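Local coordinates for Dps family protein (Staphylococcus aureus subsp. aureus, PDB 2D5K) that probably takes up and oxidises iron inside a hollow ferritin-like shell of twelve four-helix-bundle subunits, and compacts the bacterial nucleoid, at residues 60-65 / 120-125; 111-116 / 127-132; 17-22 / 50-55; 23-28 / 100-105. All coordinates share one frame; numbering follows the deposited sequence.

Interaction 1: 60-65 / 120-125; sequences AERILA and AGDDVS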
loop_
_atom_site.group_PDB
_atom_site.type_symbol
_atom_site.label_atom_id
_atom_site.label_comp_id
_atom_site.label_asym_id
_atom_site.label_seq_id
_atom_site.Cartn_x
_atom_site.Cartn_y
_atom_site.Cartn_z
ATOM N N ALA B 60 15.844 -26.357 2.584
ATOM C CA ALA B 60 17.296 -26.309 2.455
ATOM C C ALA B 60 17.923 -25.576 3.643
ATOM O O ALA B 60 18.951 -26.003 4.166
ATOM C CB ALA B 60 17.690 -25.616 1.156
ATOM N N GLU B 61 17.309 -24.476 4.072
ATOM C CA GLU B 61 17.858 -23.721 5.194
ATOM C C GLU B 61 17.607 -24.402 6.534
ATOM O O GLU B 61 18.242 -24.065 7.531
ATOM C CB GLU B 61 17.316 -22.292 5.201
ATOM C CG GLU B 61 17.604 -21.555 3.896
ATOM C CD GLU B 61 17.614 -20.050 4.045
ATOM O OE1 GLU B 61 16.836 -19.517 4.862
ATOM O OE2 GLU B 61 18.398 -19.394 3.325
ATOM N N ARG B 62 16.680 -25.356 6.563
ATOM C CA ARG B 62 16.429 -26.093 7.796
ATOM C C ARG B 62 17.564 -27.101 7.903
ATOM O O ARG B 62 18.113 -27.326 8.983
ATOM C CB ARG B 62 15.083 -26.824 7.750
ATOM C CG ARG B 62 14.878 -27.802 8.917
ATOM C CD ARG B 62 15.055 -27.106 10.274
ATOM N NE ARG B 62 15.025 -28.058 11.389
ATOM C CZ ARG B 62 15.370 -27.756 12.636
ATOM N NH1 ARG B 62 15.773 -26.526 12.937
ATOM N NH2 ARG B 62 15.327 -28.687 13.584
ATOM N N ILE B 63 17.914 -27.709 6.772
ATOM C CA ILE B 63 19.004 -28.675 6.734
ATOM C C ILE B 63 20.261 -27.984 7.255
ATOM O O ILE B 63 21.063 -28.586 7.975
ATOM C CB ILE B 63 19.257 -29.190 5.295
ATOM C CG1 ILE B 63 18.101 -30.096 4.854
ATOM C CG2 ILE B 63 20.565 -29.958 5.235
ATOM C CD1 ILE B 63 18.225 -30.607 3.432
ATOM N N LEU B 64 20.423 -26.716 6.892
ATOM C CA LEU B 64 21.576 -25.941 7.339
ATOM C C LEU B 64 21.476 -25.711 8.845
ATOM O O LEU B 64 22.471 -25.793 9.567
ATOM C CB LEU B 64 21.622 -24.597 6.605
ATOM C CG LEU B 64 21.832 -24.669 5.088
ATOM C CD1 LEU B 64 21.518 -23.321 4.454
ATOM C CD2 LEU B 64 23.264 -25.095 4.783
ATOM N N ALA B 65 20.262 -25.438 9.314
ATOM C CA ALA B 65 20.021 -25.188 10.729
ATOM C C ALA B 65 20.314 -26.406 11.611
ATOM O O ALA B 65 20.510 -26.261 12.818
ATOM C CB ALA B 65 18.581 -24.718 10.938
ATOM N N ALA B 120 12.623 -38.819 15.600
ATOM C CA ALA B 120 13.985 -38.342 15.796
ATOM C C ALA B 120 14.022 -37.138 16.731
ATOM O O ALA B 120 15.091 -36.693 17.147
ATOM C CB ALA B 120 14.600 -37.978 14.451
ATOM N N GLY B 121 12.847 -36.617 17.060
ATOM C CA GLY B 121 12.777 -35.468 17.941
ATOM C C GLY B 121 13.000 -34.157 17.209
ATOM O O GLY B 121 13.224 -33.124 17.840
ATOM N N ASP B 122 12.958 -34.192 15.879
ATOM C CA ASP B 122 13.138 -32.975 15.091
ATOM C C ASP B 122 11.738 -32.464 14.803
ATOM O O ASP B 122 11.174 -32.700 13.734
ATOM C CB ASP B 122 13.861 -33.266 13.776
ATOM C CG ASP B 122 14.218 -31.997 13.023
ATOM O OD1 ASP B 122 13.624 -30.938 13.327
ATOM O OD2 ASP B 122 15.081 -32.057 12.124
ATOM N N ASP B 123 11.180 -31.757 15.773
ATOM C CA ASP B 123 9.828 -31.245 15.655
ATOM C C ASP B 123 9.701 -30.063 14.707
ATOM O O ASP B 123 8.610 -29.773 14.217
ATOM C CB ASP B 123 9.316 -30.906 17.052
ATOM C CG ASP B 123 9.483 -32.076 18.010
ATOM O OD1 ASP B 123 8.943 -33.158 17.711
ATOM O OD2 ASP B 123 10.165 -31.922 19.045
ATOM N N VAL B 124 10.815 -29.387 14.443
ATOM C CA VAL B 124 10.801 -28.258 13.520
ATOM C C VAL B 124 10.647 -28.796 12.096
ATOM O O VAL B 124 9.795 -28.333 11.338
ATOM C CB VAL B 124 12.101 -27.432 13.618
ATOM C CG1 VAL B 124 12.192 -26.447 12.451
ATOM C CG2 VAL B 124 12.125 -26.669 14.940
ATOM N N SER B 125 11.467 -29.776 11.736
ATOM C CA SER B 125 11.382 -30.358 10.397
ATOM C C SER B 125 10.029 -31.029 10.232
ATOM O O SER B 125 9.427 -30.986 9.159
ATOM C CB SER B 125 12.502 -31.377 10.176
ATOM O OG SER B 125 13.768 -30.734 10.159
#
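Asp122 OD1 is gripped by two donors that arrive on opposite faces of its carboxylate: Arg62 NH2 at 2.8 Å from OD1, the salt bridge, and the backbone Ser125 N at 2.9 Å from the same oxygen. The bridge uses a single oxygen, since Arg62 NH2 is 3.7 Å from Asp122 OD2, and the guanidinium and carboxylate planes, 61° apart, are not coplanar. A second bond leaves Arg62 NE for Ser125 OG (3.2 Å), which lies in the guanidinium plane. Ser125 OG donates to Asp122 OD2 at 2.7 Å, closing a circuit through arginine, serine and aspartate. One face of the guanidinium is occupied by Val124, whose CB sits 3.4 Å above the plane and over its centre; polar partners at the edge and a branched aliphatic chain on that face limit how the group can turn. Extended apart from a bend at chi2 (55°), the Arg62 chain carries NE to Ser125 OG and NH2 to Asp122. Further out, Arg62 NH1 pairs with Asp137 of a second subunit, and Gln5 bonds Asp122 OD2, so the buried charges have partners on several sides. Gly121, with positive phi, ends the preceding helix in a Schellman motif, and Asp122, accepting from Ser125 N, is the N-cap of helix 123-147: a tight helix-to-helix turn at one end of the four-helix bundle, here tied to helix 38-65 by an arginine.

Interaction 2: 111-116 / 127-132; sequences ENAIEI and DMFIGM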
loop_
_atom_site.group_PDB
_atom_site.type_symbol
_atom_site.label_atom_id
_atom_site.label_comp_id
_atom_site.label_asym_id
_atom_site.label_seq_id
_atom_site.Cartn_x
_atom_site.Cartn_y
_atom_site.Cartn_z
ATOM N N GLU B 111 4.105 -38.263 4.587
ATOM C CA GLU B 111 3.499 -38.937 5.731
ATOM C C GLU B 111 4.609 -39.681 6.473
ATOM O O GLU B 111 4.701 -39.629 7.700
ATOM C CB GLU B 111 2.413 -39.916 5.259
ATOM C CG GLU B 111 1.653 -40.641 6.375
ATOM C CD GLU B 111 0.738 -39.738 7.197
ATOM O OE1 GLU B 111 0.594 -38.538 6.864
ATOM O OE2 GLU B 111 0.151 -40.238 8.186
ATOM N N ASN B 112 5.469 -40.355 5.716
ATOM C CA ASN B 112 6.583 -41.100 6.291
ATOM C C ASN B 112 7.626 -40.150 6.880
ATOM O O ASN B 112 8.157 -40.395 7.960
ATOM C CB ASN B 112 7.225 -41.989 5.224
ATOM C CG ASN B 112 8.360 -42.833 5.772
ATOM O OD1 ASN B 112 8.191 -43.568 6.744
ATOM N ND2 ASN B 112 9.526 -42.734 5.146
ATOM N N ALA B 113 7.908 -39.061 6.171
ATOM C CA ALA B 113 8.886 -38.077 6.628
ATOM C C ALA B 113 8.474 -37.456 7.959
ATOM O O ALA B 113 9.317 -37.183 8.817
ATOM C CB ALA B 113 9.056 -36.980 5.572
ATOM N N ILE B 114 7.174 -37.217 8.114
ATOM C CA ILE B 114 6.631 -36.632 9.336
ATOM C C ILE B 114 6.878 -37.574 10.513
ATOM O O ILE B 114 7.278 -37.148 11.600
ATOM C CB ILE B 114 5.116 -36.367 9.165
ATOM C CG1 ILE B 114 4.917 -35.192 8.202
ATOM C CG2 ILE B 114 4.458 -36.102 10.518
ATOM C CD1 ILE B 114 3.524 -35.123 7.590
ATOM N N GLU B 115 6.640 -38.859 10.285
ATOM C CA GLU B 115 6.846 -39.864 11.319
ATOM C C GLU B 115 8.320 -39.937 11.710
ATOM O O GLU B 115 8.653 -39.995 12.891
ATOM C CB GLU B 115 6.365 -41.226 10.819
ATOM C CG GLU B 115 6.721 -42.385 11.732
ATOM C CD GLU B 115 6.102 -43.689 11.274
ATOM O OE1 GLU B 115 6.211 -44.010 10.069
ATOM O OE2 GLU B 115 5.512 -44.396 12.121
ATOM N N ILE B 116 9.196 -39.934 10.708
ATOM C CA ILE B 116 10.637 -39.998 10.938
ATOM C C ILE B 116 11.121 -38.801 11.751
ATOM O O ILE B 116 11.868 -38.955 12.717
ATOM C CB ILE B 116 11.418 -40.033 9.596
ATOM C CG1 ILE B 116 11.041 -41.290 8.806
ATOM C CG2 ILE B 116 12.923 -39.975 9.852
ATOM C CD1 ILE B 116 11.138 -42.565 9.603
ATOM N N ASP B 127 7.230 -30.137 11.545
ATOM C CA ASP B 127 6.264 -29.071 11.297
ATOM C C ASP B 127 6.339 -28.574 9.856
ATOM O O ASP B 127 5.313 -28.271 9.242
ATOM C CB ASP B 127 6.512 -27.911 12.268
ATOM C CG ASP B 127 5.479 -26.811 12.142
ATOM O OD1 ASP B 127 4.273 -27.107 12.275
ATOM O OD2 ASP B 127 5.875 -25.647 11.915
ATOM N N MET B 128 7.551 -28.489 9.317
ATOM C CA MET B 128 7.727 -28.041 7.939
ATOM C C MET B 128 7.117 -29.041 6.967
ATOM O O MET B 128 6.495 -28.651 5.977
ATOM C CB MET B 128 9.208 -27.837 7.632
ATOM C CG MET B 128 9.776 -26.610 8.320
ATOM S SD MET B 128 11.496 -26.334 7.904
ATOM C CE MET B 128 11.862 -24.887 8.934
ATOM N N PHE B 129 7.295 -30.329 7.244
ATOM C CA PHE B 129 6.721 -31.354 6.383
ATOM C C PHE B 129 5.200 -31.275 6.442
ATOM O O PHE B 129 4.525 -31.467 5.433
ATOM C CB PHE B 129 7.174 -32.751 6.819
ATOM C CG PHE B 129 8.616 -33.046 6.519
ATOM C CD1 PHE B 129 9.159 -32.748 5.271
ATOM C CD2 PHE B 129 9.424 -33.665 7.469
ATOM C CE1 PHE B 129 10.486 -33.066 4.972
ATOM C CE2 PHE B 129 10.750 -33.986 7.178
ATOM C CZ PHE B 129 11.279 -33.686 5.926
ATOM N N ILE B 130 4.661 -31.003 7.629
ATOM C CA ILE B 130 3.214 -30.895 7.806
ATOM C C ILE B 130 2.672 -29.737 6.979
ATOM O O ILE B 130 1.663 -29.873 6.290
ATOM C CB ILE B 130 2.829 -30.644 9.283
ATOM C CG1 ILE B 130 3.331 -31.786 10.168
ATOM C CG2 ILE B 130 1.314 -30.491 9.404
ATOM C CD1 ILE B 130 2.747 -33.109 9.844
ATOM N N GLY B 131 3.342 -28.593 7.065
ATOM C CA GLY B 131 2.913 -27.431 6.306
ATOM C C GLY B 131 2.897 -27.735 4.819
ATOM O O GLY B 131 1.971 -27.353 4.105
ATOM N N MET B 132 3.931 -28.423 4.347
ATOM C CA MET B 132 4.019 -28.784 2.935
ATOM C C MET B 132 2.908 -29.758 2.545
ATOM O O MET B 132 2.256 -29.591 1.515
ATOM C CB MET B 132 5.380 -29.420 2.632
ATOM C CG MET B 132 5.526 -29.894 1.188
ATOM S SD MET B 132 7.109 -30.696 0.858
ATOM C CE MET B 132 8.165 -29.270 0.660
#
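Ala113 CB rests over the ring of Phe129, 3.8 Å from its centroid and 11° off the ring normal, which is the geometry of a CH-pi contact. The methyl is centred on the face: its distance to Phe129 CE2, 3.8 Å, is little different from its distances to the other ring carbons. One step along the helix, Ile114 and Phe129 lie alongside one another, their side chains pointing opposite ways, with Ile114 CG1 at 3.6 Å from Phe129 CB. Ile114 also meets Ile130, the two chains being roughly perpendicular, though the modelled spacing of their terminal carbons is doubtful. Phe129 has its CG opposite the carbonyl carbon (chi1 -72°), and this rotamer lays the ring beneath the alanine. The backbones set the frame: the segments of helix 92-120 and helix 123-147 run antiparallel at 160°, their axes 8.9 Å apart, and the closest CA pair is Ile114 and Phe129 at 6.0 Å. Beyond this shell, Leu110 of helix 92-120, and Glu11 and Leu12 of helix 5-32, also border Phe129. Glu111 OE1 accepts from Gln133 NE2, a polar bond between the same two helices, while Asp123 of a fourth subunit packs on Ile114 and Ile130. With no hydrogen bond passing between the two segments, cohesion here comes from apolar surfaces and the CH-pi approach of a methyl to an aromatic face.

Interaction 3: 17-22 / 50-55; sequences ANWTVA and NEASQY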
loop_
_atom_site.group_PDB
_atom_site.type_symbol
_atom_site.label_atom_id
_atom_site.label_comp_id
_atom_site.label_asym_id
_atom_site.label_seq_id
_atom_site.Cartn_x
_atom_site.Cartn_y
_atom_site.Cartn_z
ATOM N N ALA B 17 15.016 -32.085 -3.544
ATOM C CA ALA B 17 15.195 -32.675 -4.867
ATOM C C ALA B 17 13.875 -32.700 -5.636
ATOM O O ALA B 17 13.814 -32.247 -6.779
ATOM C CB ALA B 17 15.752 -34.086 -4.737
ATOM N N ASN B 18 12.824 -33.229 -5.010
ATOM C CA ASN B 18 11.506 -33.297 -5.647
ATOM C C ASN B 18 11.033 -31.944 -6.160
ATOM O O ASN B 18 10.605 -31.816 -7.303
ATOM C CB ASN B 18 10.428 -33.784 -4.671
ATOM C CG ASN B 18 10.582 -35.237 -4.282
ATOM O OD1 ASN B 18 11.195 -36.032 -4.996
ATOM N ND2 ASN B 18 9.991 -35.602 -3.145
ATOM N N TRP B 19 11.098 -30.936 -5.299
ATOM C CA TRP B 19 10.612 -29.623 -5.668
ATOM C C TRP B 19 11.509 -28.832 -6.603
ATOM O O TRP B 19 11.041 -27.929 -7.295
ATOM C CB TRP B 19 10.259 -28.840 -4.403
ATOM C CG TRP B 19 9.083 -29.484 -3.710
ATOM C CD1 TRP B 19 9.123 -30.404 -2.696
ATOM C CD2 TRP B 19 7.702 -29.343 -4.068
ATOM N NE1 TRP B 19 7.850 -30.848 -2.407
ATOM C CE2 TRP B 19 6.962 -30.212 -3.233
ATOM C CE3 TRP B 19 7.020 -28.570 -5.016
ATOM C CZ2 TRP B 19 5.570 -30.327 -3.318
ATOM C CZ3 TRP B 19 5.634 -28.684 -5.101
ATOM C CH2 TRP B 19 4.927 -29.559 -4.254
ATOM N N THR B 20 12.788 -29.176 -6.645
ATOM C CA THR B 20 13.682 -28.492 -7.566
ATOM C C THR B 20 13.309 -29.008 -8.957
ATOM O O THR B 20 13.214 -28.239 -9.910
ATOM C CB THR B 20 15.157 -28.803 -7.260
ATOM O OG1 THR B 20 15.505 -28.235 -5.988
ATOM C CG2 THR B 20 16.061 -28.206 -8.330
ATOM N N VAL B 21 13.080 -30.314 -9.067
ATOM C CA VAL B 21 12.691 -30.892 -10.350
ATOM C C VAL B 21 11.303 -30.381 -10.733
ATOM O O VAL B 21 11.069 -30.002 -11.884
ATOM C CB VAL B 21 12.669 -32.433 -10.300
ATOM C CG1 VAL B 21 12.189 -32.990 -11.632
ATOM C CG2 VAL B 21 14.064 -32.962 -9.988
ATOM N N ALA B 22 10.389 -30.360 -9.765
ATOM C CA ALA B 22 9.028 -29.890 -10.013
ATOM C C ALA B 22 9.025 -28.430 -10.451
ATOM O O ALA B 22 8.210 -28.021 -11.279
ATOM C CB ALA B 22 8.177 -30.056 -8.761
ATOM N N ASN B 50 6.156 -20.940 -7.931
ATOM C CA ASN B 50 6.608 -19.926 -6.981
ATOM C C ASN B 50 6.549 -20.560 -5.589
ATOM O O ASN B 50 7.415 -20.327 -4.742
ATOM C CB ASN B 50 5.718 -18.682 -7.026
ATOM C CG ASN B 50 6.021 -17.789 -8.215
ATOM O OD1 ASN B 50 7.139 -17.785 -8.734
ATOM N ND2 ASN B 50 5.030 -17.013 -8.641
ATOM N N GLU B 51 5.528 -21.378 -5.359
ATOM C CA GLU B 51 5.388 -22.049 -4.078
ATOM C C GLU B 51 6.486 -23.098 -3.936
ATOM O O GLU B 51 7.032 -23.294 -2.851
ATOM C CB GLU B 51 4.006 -22.694 -3.971
ATOM C CG GLU B 51 3.822 -23.583 -2.763
ATOM C CD GLU B 51 2.360 -23.848 -2.466
ATOM O OE1 GLU B 51 1.568 -23.963 -3.425
ATOM O OE2 GLU B 51 2.002 -23.949 -1.272
ATOM N N ALA B 52 6.814 -23.765 -5.038
ATOM C CA ALA B 52 7.859 -24.782 -5.024
ATOM C C ALA B 52 9.189 -24.168 -4.608
ATOM O O ALA B 52 9.937 -24.759 -3.824
ATOM C CB ALA B 52 7.992 -25.422 -6.403
ATOM N N SER B 53 9.487 -22.984 -5.137
ATOM C CA SER B 53 10.743 -22.312 -4.810
ATOM C C SER B 53 10.803 -21.986 -3.321
ATOM O O SER B 53 11.867 -22.059 -2.711
ATOM C CB SER B 53 10.904 -21.030 -5.639
ATOM O OG SER B 53 9.893 -20.078 -5.339
ATOM N N GLN B 54 9.661 -21.626 -2.739
ATOM C CA GLN B 54 9.611 -21.313 -1.313
ATOM C C GLN B 54 9.945 -22.556 -0.487
ATOM O O GLN B 54 10.657 -22.463 0.518
ATOM C CB GLN B 54 8.227 -20.794 -0.919
ATOM C CG GLN B 54 7.820 -19.506 -1.615
ATOM C CD GLN B 54 6.499 -18.966 -1.106
ATOM O OE1 GLN B 54 5.466 -19.638 -1.179
ATOM N NE2 GLN B 54 6.526 -17.745 -0.579
ATOM N N TYR B 55 9.435 -23.715 -0.909
ATOM C CA TYR B 55 9.702 -24.966 -0.200
ATOM C C TYR B 55 11.172 -25.326 -0.264
ATOM O O TYR B 55 11.777 -25.703 0.739
ATOM C CB TYR B 55 8.914 -26.136 -0.802
ATOM C CG TYR B 55 7.431 -26.103 -0.552
ATOM C CD1 TYR B 55 6.920 -25.697 0.678
ATOM C CD2 TYR B 55 6.536 -26.514 -1.541
ATOM C CE1 TYR B 55 5.551 -25.697 0.920
ATOM C CE2 TYR B 55 5.166 -26.519 -1.308
ATOM C CZ TYR B 55 4.683 -26.109 -0.077
ATOM O OH TYR B 55 3.332 -26.109 0.158
#
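Trp19 meets two residues of 50-55, Ala52 and Tyr55. Ahead of them, Glu51 has its carboxylate held by Ser135 and His139 of helix 123-147. Ala52 is the first to touch the indole. Its CB lies 3.6 Å from Trp19 CE3, at the edge of the ring system and near its plane, so the methyl abuts the six-membered ring from the rim instead of covering it. The small side chain goes with a close approach of the backbones: the CA atoms of Trp19 and Ala52 are 5.6 Å apart, the nearest pair of the two segments. Ser53 turns from Trp19, and its OG donates to Asn50 O at 2.6 Å, a local bond that shares its acceptor with Gln54 N. These helices, 5-32 and 38-65, are neighbours in the four-helix bundle of the ferritin-like fold, and the tryptophan points into its interior, where Met132 and Val136 of helix 123-147 also pack on the indole. Tyr55, one turn after Ala52, comes over the indole face, its CD2 3.9 Å above the plane of Trp19. The Tyr55 ring and the six-membered ring of Trp19 form an edge-to-face pair, the tyrosine giving the edge, with centroids 5.1 Å apart and planes at 62°. Trp19 CG lies opposite its carbonyl carbon (chi1 -66°), a setting that presents the indole rim to Ala52 and one face to Tyr55. Tyr55 OH is 2.9 Å from Glu51 OE2.

Interaction 4: 23-28 / 100-105; sequences YTKLHN and SQDFTN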
loop_
_atom_site.group_PDB
_atom_site.type_symbol
_atom_site.label_atom_id
_atom_site.label_comp_id
_atom_site.label_asym_id
_atom_site.label_seq_id
_atom_site.Cartn_x
_atom_site.Cartn_y
_atom_site.Cartn_z
ATOM N N TYR B 23 9.940 -27.647 -9.890
ATOM C CA TYR B 23 10.046 -26.228 -10.226
ATOM C C TYR B 23 10.169 -26.046 -11.738
ATOM O O TYR B 23 9.476 -25.221 -12.339
ATOM C CB TYR B 23 11.270 -25.625 -9.531
ATOM C CG TYR B 23 11.486 -24.160 -9.826
ATOM C CD1 TYR B 23 10.695 -23.179 -9.223
ATOM C CD2 TYR B 23 12.477 -23.753 -10.715
ATOM C CE1 TYR B 23 10.892 -21.825 -9.501
ATOM C CE2 TYR B 23 12.681 -22.407 -11.000
ATOM C CZ TYR B 23 11.889 -21.450 -10.392
ATOM O OH TYR B 23 12.101 -20.121 -10.676
ATOM N N THR B 24 11.053 -26.821 -12.351
ATOM C CA THR B 24 11.255 -26.733 -13.793
ATOM C C THR B 24 10.129 -27.418 -14.568
ATOM O O THR B 24 9.726 -26.939 -15.629
ATOM C CB THR B 24 12.632 -27.315 -14.185
ATOM O OG1 THR B 24 13.658 -26.413 -13.745
ATOM C CG2 THR B 24 12.747 -27.494 -15.698
ATOM N N LYS B 25 9.602 -28.521 -14.047
ATOM C CA LYS B 25 8.511 -29.184 -14.752
ATOM C C LYS B 25 7.304 -28.255 -14.795
ATOM O O LYS B 25 6.564 -28.233 -15.781
ATOM C CB LYS B 25 8.122 -30.510 -14.083
ATOM C CG LYS B 25 6.957 -31.184 -14.800
ATOM C CD LYS B 25 6.965 -32.704 -14.691
ATOM C CE LYS B 25 6.564 -33.189 -13.322
ATOM N NZ LYS B 25 6.397 -34.680 -13.326
ATOM N N LEU B 26 7.111 -27.477 -13.732
ATOM C CA LEU B 26 5.992 -26.545 -13.682
ATOM C C LEU B 26 6.202 -25.396 -14.666
ATOM O O LEU B 26 5.238 -24.829 -15.162
ATOM C CB LEU B 26 5.792 -26.016 -12.259
ATOM C CG LEU B 26 5.138 -27.022 -11.306
ATOM C CD1 LEU B 26 5.349 -26.589 -9.860
ATOM C CD2 LEU B 26 3.652 -27.131 -11.623
ATOM N N HIS B 27 7.457 -25.044 -14.942
ATOM C CA HIS B 27 7.730 -23.995 -15.919
ATOM C C HIS B 27 7.366 -24.558 -17.285
ATOM O O HIS B 27 6.764 -23.878 -18.113
ATOM C CB HIS B 27 9.208 -23.595 -15.918
ATOM C CG HIS B 27 9.532 -22.491 -14.963
ATOM N ND1 HIS B 27 9.606 -22.681 -13.600
ATOM C CD2 HIS B 27 9.777 -21.175 -15.175
ATOM C CE1 HIS B 27 9.884 -21.529 -13.013
ATOM N NE2 HIS B 27 9.993 -20.600 -13.946
ATOM N N ASN B 28 7.741 -25.814 -17.507
ATOM C CA ASN B 28 7.451 -26.494 -18.765
ATOM C C ASN B 28 5.943 -26.480 -19.018
ATOM O O ASN B 28 5.489 -26.099 -20.099
ATOM C CB ASN B 28 7.974 -27.934 -18.699
ATOM C CG ASN B 28 7.702 -28.721 -19.969
ATOM O OD1 ASN B 28 6.551 -28.915 -20.356
ATOM N ND2 ASN B 28 8.769 -29.183 -20.623
ATOM N N SER B 100 -1.091 -34.305 -10.421
ATOM C CA SER B 100 -1.878 -34.933 -9.370
ATOM C C SER B 100 -1.168 -36.188 -8.877
ATOM O O SER B 100 -1.075 -36.420 -7.670
ATOM C CB SER B 100 -3.279 -35.294 -9.867
ATOM O OG SER B 100 -4.014 -35.927 -8.830
ATOM N N GLN B 101 -0.664 -36.999 -9.805
ATOM C CA GLN B 101 0.046 -38.207 -9.409
ATOM C C GLN B 101 1.303 -37.833 -8.624
ATOM O O GLN B 101 1.643 -38.495 -7.647
ATOM C CB GLN B 101 0.427 -39.051 -10.625
ATOM C CG GLN B 101 1.030 -40.406 -10.248
ATOM C CD GLN B 101 0.069 -41.276 -9.452
ATOM O OE1 GLN B 101 -1.019 -41.609 -9.925
ATOM N NE2 GLN B 101 0.465 -41.649 -8.237
ATOM N N ASP B 102 1.995 -36.778 -9.048
ATOM C CA ASP B 102 3.193 -36.345 -8.329
ATOM C C ASP B 102 2.823 -35.932 -6.909
ATOM O O ASP B 102 3.489 -36.312 -5.945
ATOM C CB ASP B 102 3.867 -35.152 -9.020
ATOM C CG ASP B 102 4.654 -35.552 -10.256
ATOM O OD1 ASP B 102 5.131 -36.706 -10.314
ATOM O OD2 ASP B 102 4.813 -34.705 -11.160
ATOM N N PHE B 103 1.758 -35.144 -6.782
ATOM C CA PHE B 103 1.335 -34.684 -5.466
ATOM C C PHE B 103 0.875 -35.830 -4.578
ATOM O O PHE B 103 1.083 -35.801 -3.365
ATOM C CB PHE B 103 0.258 -33.610 -5.614
ATOM C CG PHE B 103 0.818 -32.245 -5.939
ATOM C CD1 PHE B 103 1.798 -32.094 -6.916
ATOM C CD2 PHE B 103 0.379 -31.115 -5.258
ATOM C CE1 PHE B 103 2.334 -30.840 -7.211
ATOM C CE2 PHE B 103 0.906 -29.856 -5.545
ATOM C CZ PHE B 103 1.887 -29.719 -6.522
ATOM N N THR B 104 0.266 -36.847 -5.178
ATOM C CA THR B 104 -0.162 -38.011 -4.411
ATOM C C THR B 104 1.095 -38.716 -3.895
ATOM O O THR B 104 1.163 -39.118 -2.727
ATOM C CB THR B 104 -0.973 -38.996 -5.289
ATOM O OG1 THR B 104 -2.261 -38.433 -5.568
ATOM C CG2 THR B 104 -1.149 -40.341 -4.576
ATOM N N ASN B 105 2.094 -38.857 -4.764
ATOM C CA ASN B 105 3.340 -39.513 -4.384
ATOM C C ASN B 105 4.085 -38.745 -3.300
ATOM O O ASN B 105 4.603 -39.334 -2.350
ATOM C CB ASN B 105 4.263 -39.681 -5.596
ATOM C CG ASN B 105 3.690 -40.617 -6.641
ATOM O OD1 ASN B 105 2.809 -41.433 -6.350
ATOM N ND2 ASN B 105 4.198 -40.517 -7.864
#
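A buried salt bridge links helix 5-32 and helix 92-120 within the four-helix bundle, joining Lys25 to Asp102. Lys25 NZ donates to Asp102 OD2 at 2.7 Å, reaching the syn lone pair, on the side of the other carboxylate oxygen. The ion pair is one-pronged, since Asp102 OD1 stays 3.8 Å from Lys25 NZ. Lys25 CE follows close behind the ammonium, 3.2 Å from Asp102 OD2. Length is what makes the bond possible: the nearest CA atoms of the segments, those of Lys25 and Asp102, are 11.0 Å apart, and the two side chains come from opposite directions to bridge the gap. Lys25 starts out extended, then bends at chi3 (74°), which brings the ammonium onto the oxygen. The same nitrogen also pairs with Glu98 and bonds the carbonyl of Lys84, so two carboxylates of helix 92-120 and a loop carbonyl share one buried cation, which the carboxylates probably stabilise. Val83, in the loop that precedes helix 92-120, packs on both Lys25 and Asp102. The residues that follow turn to the remaining helices: Leu26 lies on Leu48 and Tyr49 of helix 38-65, while Phe103 meets Phe143 of helix 123-147 edge to face.

How the interactions relate
All four interactions lie in one ferritin-like four-helix bundle. Interactions 3 and 4 share helix 5-32, with centres 9 Å apart and a touch where Trp19 CH2 lies 3.8 Å from Phe103 CZ. Interactions 1 and 2 share helix 123-147, centres 11 Å apart, and meet through Arg62 CB and Met128 SD at 3.6 Å. Met132 links interaction 2 to interaction 3 by packing on Trp19 and Tyr55. Interactions 1 and 4 are farthest apart, with centres about 24 Å distant. Along the chain, interaction 3 closes before interactions 1 and 2 open, whereas 1 crosses both 2 and 4. Distant sequence is thereby drawn into one core, whose outer surfaces meet other subunits of the dodecamer.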